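L-methionine gamma-lyase (Fusobacterium nucleatum subsp. nucleatum, PDB 6LXU) is a tetrameric pyridoxal-phosphate-dependent enzyme of the Cys/Met metabolism family, with the aminotransferase-type fold. Local coordinates at residues T67-E71 / A82-M86; L11-I16 / L260-E264. One frame throughout, in Å; residues are numbered along the deposited sequence. Where two conformers were deposited one is given.

Interaction 1. Residues T67-E71 / A82-M86; sequences TTVLE and AGIAM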
loop_
_atom_site.group_PDB
_atom_site.type_symbol
_atom_site.label_atom_id
_atom_site.label_comp_id
_atom_site.label_asym_id
_atom_site.label_seq_id
_atom_site.Cartn_x
_atom_site.Cartn_y
_atom_site.Cartn_z
ATOM N N THR A 67 0.034 2.772 -14.183
ATOM C CA THR A 67 0.761 3.960 -14.594
ATOM C C THR A 67 0.224 4.535 -15.908
ATOM O O THR A 67 0.179 5.749 -16.068
ATOM C CB THR A 67 2.242 3.628 -14.683
ATOM O OG1 THR A 67 2.595 3.010 -13.444
ATOM C CG2 THR A 67 3.073 4.853 -14.901
ATOM N N THR A 68 -0.174 3.660 -16.827
ATOM C CA THR A 68 -0.758 4.134 -18.087
ATOM C C THR A 68 -1.978 5.026 -17.869
ATOM O O THR A 68 -2.142 6.038 -18.552
ATOM C CB THR A 68 -1.136 2.949 -18.982
ATOM O OG1 THR A 68 0.075 2.292 -19.354
ATOM C CG2 THR A 68 -1.886 3.387 -20.241
ATOM N N VAL A 69 -2.828 4.658 -16.923
ATOM C CA VAL A 69 -3.995 5.485 -16.607
ATOM C C VAL A 69 -3.575 6.872 -16.167
ATOM O O VAL A 69 -4.119 7.866 -16.635
ATOM C CB VAL A 69 -4.893 4.807 -15.576
ATOM C CG1 VAL A 69 -5.972 5.753 -15.064
ATOM C CG2 VAL A 69 -5.525 3.578 -16.194
ATOM N N LEU A 70 -2.578 6.933 -15.282
ATOM C CA LEU A 70 -2.063 8.213 -14.834
ATOM C C LEU A 70 -1.511 9.043 -15.991
ATOM O O LEU A 70 -1.757 10.245 -16.095
ATOM C CB LEU A 70 -0.988 7.988 -13.771
ATOM C CG LEU A 70 -0.233 9.223 -13.293
ATOM C CD1 LEU A 70 -1.178 10.255 -12.708
ATOM C CD2 LEU A 70 0.816 8.820 -12.267
ATOM N N GLU A 71 -0.724 8.385 -16.832
ATOM C CA GLU A 71 -0.134 9.038 -17.994
ATOM C C GLU A 71 -1.199 9.613 -18.924
ATOM O O GLU A 71 -1.093 10.752 -19.389
ATOM C CB GLU A 71 0.748 8.048 -18.735
ATOM C CG GLU A 71 2.018 7.735 -17.948
ATOM C CD GLU A 71 2.847 6.596 -18.487
ATOM O OE1 GLU A 71 2.348 5.781 -19.289
ATOM O OE2 GLU A 71 4.029 6.497 -18.065
ATOM N N ALA A 82 0.466 12.488 -25.345
ATOM C CA ALA A 82 1.029 11.359 -24.615
ATOM C C ALA A 82 1.625 11.803 -23.297
ATOM O O ALA A 82 2.226 12.860 -23.217
ATOM C CB ALA A 82 2.096 10.699 -25.471
ATOM N N GLY A 83 1.451 10.961 -22.290
ATOM C CA GLY A 83 2.041 11.174 -20.980
ATOM C C GLY A 83 3.062 10.116 -20.628
ATOM O O GLY A 83 2.981 8.984 -21.097
ATOM N N ILE A 84 4.039 10.508 -19.803
ATOM C CA ILE A 84 5.020 9.584 -19.247
ATOM C C ILE A 84 5.165 9.905 -17.770
ATOM O O ILE A 84 5.262 11.075 -17.401
ATOM C CB ILE A 84 6.407 9.727 -19.889
ATOM C CG1 ILE A 84 6.330 9.950 -21.397
ATOM C CG2 ILE A 84 7.252 8.500 -19.586
ATOM C CD1 ILE A 84 7.671 10.339 -21.936
ATOM N N ALA A 85 5.199 8.864 -16.936
ATOM C CA ALA A 85 5.370 9.024 -15.497
ATOM C C ALA A 85 6.740 8.545 -15.046
ATOM O O ALA A 85 7.282 7.569 -15.571
ATOM C CB ALA A 85 4.300 8.270 -14.748
ATOM N N MET A 86 7.260 9.236 -14.034
ATOM C CA MET A 86 8.546 8.929 -13.417
ATOM C C MET A 86 8.409 9.045 -11.908
ATOM O O MET A 86 7.450 9.600 -11.387
ATOM C CB MET A 86 9.644 9.879 -13.907
ATOM C CG MET A 86 9.947 9.799 -15.393
ATOM S SD MET A 86 8.763 10.655 -16.444
ATOM C CE MET A 86 9.656 10.544 -17.991
HETATM O O HOH W 1 6.548 5.638 -17.581
#

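Interaction 2. Residues L11-I16 / L260-E264; sequences LGTTAI and LKTFE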
loop_
_atom_site.group_PDB
_atom_site.type_symbol
_atom_site.label_atom_id
_atom_site.label_comp_id
_atom_site.label_asym_id
_atom_site.label_seq_id
_atom_site.Cartn_x
_atom_site.Cartn_y
_atom_site.Cartn_z
ATOM N N LEU A 11 -13.036 20.160 -16.350
ATOM C CA LEU A 11 -11.756 19.686 -15.826
ATOM C C LEU A 11 -11.940 18.635 -14.721
ATOM O O LEU A 11 -11.153 17.685 -14.667
ATOM C CB LEU A 11 -10.864 20.856 -15.384
ATOM C CG LEU A 11 -9.434 20.484 -14.965
ATOM C CD1 LEU A 11 -8.427 21.529 -15.400
ATOM C CD2 LEU A 11 -9.373 20.315 -13.455
ATOM N N GLY A 12 -12.939 18.785 -13.851
ATOM C CA GLY A 12 -13.195 17.764 -12.829
ATOM C C GLY A 12 -13.605 16.438 -13.446
ATOM O O GLY A 12 -13.101 15.378 -13.088
ATOM N N THR A 13 -14.530 16.485 -14.411
ATOM C CA THR A 13 -14.935 15.282 -15.132
ATOM C C THR A 13 -13.717 14.589 -15.739
ATOM O O THR A 13 -13.557 13.370 -15.650
ATOM C CB THR A 13 -15.942 15.638 -16.223
ATOM O OG1 THR A 13 -17.030 16.314 -15.588
ATOM C CG2 THR A 13 -16.427 14.406 -16.946
ATOM N N THR A 14 -12.859 15.388 -16.364
ATOM C CA THR A 14 -11.663 14.869 -17.017
ATOM C C THR A 14 -10.677 14.257 -16.016
ATOM O O THR A 14 -10.192 13.140 -16.207
ATOM C CB THR A 14 -10.990 15.984 -17.846
ATOM O OG1 THR A 14 -11.917 16.436 -18.844
ATOM C CG2 THR A 14 -9.724 15.511 -18.541
ATOM N N ALA A 15 -10.393 14.986 -14.954
ATOM C CA ALA A 15 -9.461 14.470 -13.943
ATOM C C ALA A 15 -9.966 13.156 -13.358
ATOM O O ALA A 15 -9.173 12.249 -13.099
ATOM C CB ALA A 15 -9.235 15.492 -12.851
ATOM N N ILE A 16 -11.269 13.073 -13.113
ATOM C CA ILE A 16 -11.856 11.893 -12.504
ATOM C C ILE A 16 -11.883 10.717 -13.485
ATOM O O ILE A 16 -11.564 9.585 -13.102
ATOM C CB ILE A 16 -13.259 12.216 -11.954
ATOM C CG1 ILE A 16 -13.127 13.167 -10.755
ATOM C CG2 ILE A 16 -13.993 10.941 -11.563
ATOM C CD1 ILE A 16 -14.412 13.855 -10.356
ATOM N N LEU A 260 -5.832 12.875 -8.018
ATOM C CA LEU A 260 -6.436 13.594 -9.143
ATOM C C LEU A 260 -7.959 13.595 -9.105
ATOM O O LEU A 260 -8.567 14.479 -9.730
ATOM C CB LEU A 260 -5.922 13.074 -10.481
ATOM C CG LEU A 260 -4.467 13.458 -10.787
ATOM C CD1 LEU A 260 -3.956 12.713 -12.008
ATOM C CD2 LEU A 260 -4.298 14.955 -10.983
ATOM N N LYS A 261 -8.588 12.671 -8.379
ATOM C CA LYS A 261 -10.047 12.688 -8.255
ATOM C C LYS A 261 -10.552 14.003 -7.661
ATOM O O LYS A 261 -11.683 14.394 -7.952
ATOM C CB LYS A 261 -10.551 11.542 -7.379
ATOM C CG LYS A 261 -10.205 10.153 -7.870
ATOM C CD LYS A 261 -10.959 9.745 -9.120
ATOM C CE LYS A 261 -10.534 8.359 -9.579
ATOM N NZ LYS A 261 -11.288 7.946 -10.791
ATOM N N THR A 262 -9.741 14.655 -6.819
ATOM C CA THR A 262 -10.110 15.922 -6.196
ATOM C C THR A 262 -9.321 17.107 -6.754
ATOM O O THR A 262 -9.403 18.206 -6.212
ATOM C CB THR A 262 -9.936 15.856 -4.672
ATOM O OG1 THR A 262 -8.582 15.524 -4.346
ATOM C CG2 THR A 262 -10.918 14.863 -4.063
ATOM N N PHE A 263 -8.593 16.919 -7.860
ATOM C CA PHE A 263 -7.716 17.970 -8.389
ATOM C C PHE A 263 -8.469 19.283 -8.632
ATOM O O PHE A 263 -7.999 20.360 -8.228
ATOM C CB PHE A 263 -7.048 17.474 -9.671
ATOM C CG PHE A 263 -6.195 18.505 -10.351
ATOM C CD1 PHE A 263 -5.038 18.987 -9.759
ATOM C CD2 PHE A 263 -6.539 18.985 -11.601
ATOM C CE1 PHE A 263 -4.256 19.944 -10.395
ATOM C CE2 PHE A 263 -5.754 19.941 -12.240
ATOM C CZ PHE A 263 -4.614 20.415 -11.639
ATOM N N GLU A 264 -9.623 19.229 -9.295
ATOM C CA GLU A 264 -10.332 20.467 -9.617
ATOM C C GLU A 264 -10.726 21.228 -8.361
ATOM O O GLU A 264 -10.479 22.431 -8.243
ATOM C CB GLU A 264 -11.583 20.186 -10.450
ATOM C CG GLU A 264 -12.364 21.446 -10.804
ATOM C CD GLU A 264 -13.679 21.173 -11.482
ATOM O OE1 GLU A 264 -14.456 20.334 -11.001
ATOM O OE2 GLU A 264 -13.953 21.844 -12.508
#

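Interaction 1. Residues T67-E71 / A82-M86
The carboxylate of Glu71 is the flat group here, and the backbone of strand 82-86 meets it on one face and at an edge. Over that face sits the carbonyl oxygen of Gly83, with Gly83 O 3.5 Å from Glu71 CD. The opposite face is taken by a residue of its own helix one turn back: the methyl Thr67 CG2 lies 3.7 Å from Glu71 OE2. This is helix-on-sheet packing in the large domain of a fold type I pyridoxal-phosphate enzyme, where helix 65-78 lies against strand 82-86, the edge strand of the seven-stranded sheet within this chain.

At the edge, Ala85 N donates to Glu71 OE2 over 2.9 Å, reasonably straight at 151°. It approaches from the anti side, 17° out of the carboxylate plane. CG lies beside Glu71's own backbone N (chi1 -71°) and the chain is extended beyond it, which carries the acid across to the strand. A water gives a second bond to the same oxygen, 2.7 Å from Glu71 OE2, and a further one to Ala85 O, so that the water and Ala85 backbone close a small ring on OE2. The other oxygen, OE1, is in a salt bridge with Arg236 of helix 229-244. That charge probably eases the placing of the acid over a carbonyl and keeps it ionised.

Apolar contact is modest. Ala85 CB points at the helix and touches Thr67 CG2 at 3.6 Å, while Leu70 CD2 stands 4.3 Å from Ala85 CB. Leu224, on the next strand, adjoins both Leu70 and Ala85. Two residues before Ala85, where Gly83 has no side chain, the two backbones close up until a CA-H of Gly83 points at the carbonyl of Glu71, with Gly83 CA 3.5 Å from Glu71 O.

Interaction 2. Residues L11-I16 / L260-E264
Leu11 and Ala15 make the apolar contacts with Phe263. In one of its two conformers Leu11 puts CD2 3.6 Å from Phe263 CD2, approaching the ring obliquely, and 3.7 Å from Glu264 CB. One turn on, Ala15 CB lies 4.3 Å from Phe263 CB.

A second group is van der Waals contact of carbon with the carbonyls of the type I turn 260-263. Ala15 CB presses on the first of them, 3.3 Å from Leu260 O, and Ile16 does likewise on the following residue, its CG1 3.4 Å from Lys261 O.

The polar bond across the segments comes from Lys261. Its chain bends at chi2 (-70°) and then runs straight, so that NZ meets Ile16 O at 2.8 Å, in the carbonyl plane and on a lone pair. The ammonium also forms a salt bridge with Glu346 of the second subunit. Glu264 lays its carboxylate beside Gly12, OE1 being 3.4 Å from Gly12 CA, while OE2 accepts a hydrogen bond from Asn383 of that subunit.

The N-terminal helix 11-17 is thus seated on the turn joining helices 250-260 and 263-282, with helix 65-78 touching Leu11 and Leu260 and helix 192-195 against the Phe263 ring.

In the fold
From the N terminus, the chain enters through helix 11-17, which makes its contact with residues 260-264 with 243 residues in between. Interaction 2 therefore closes a very long loop, one that takes in all seven strands of the larger sheet. Interaction 1 is nested within it and is local: after the short connection 79-81 the chain returns as strand 82-86 and packs on the helix it has just left. Their centres lie 16 Å apart, yet the two meet directly, Leu70 CD1 packing 3.8 Å from Leu260 CD1. Helix 65-78 is thus shared ground, joining the edge of the sheet to the end of helix 250-260, while interaction 2 carries the connection onward to the second subunit.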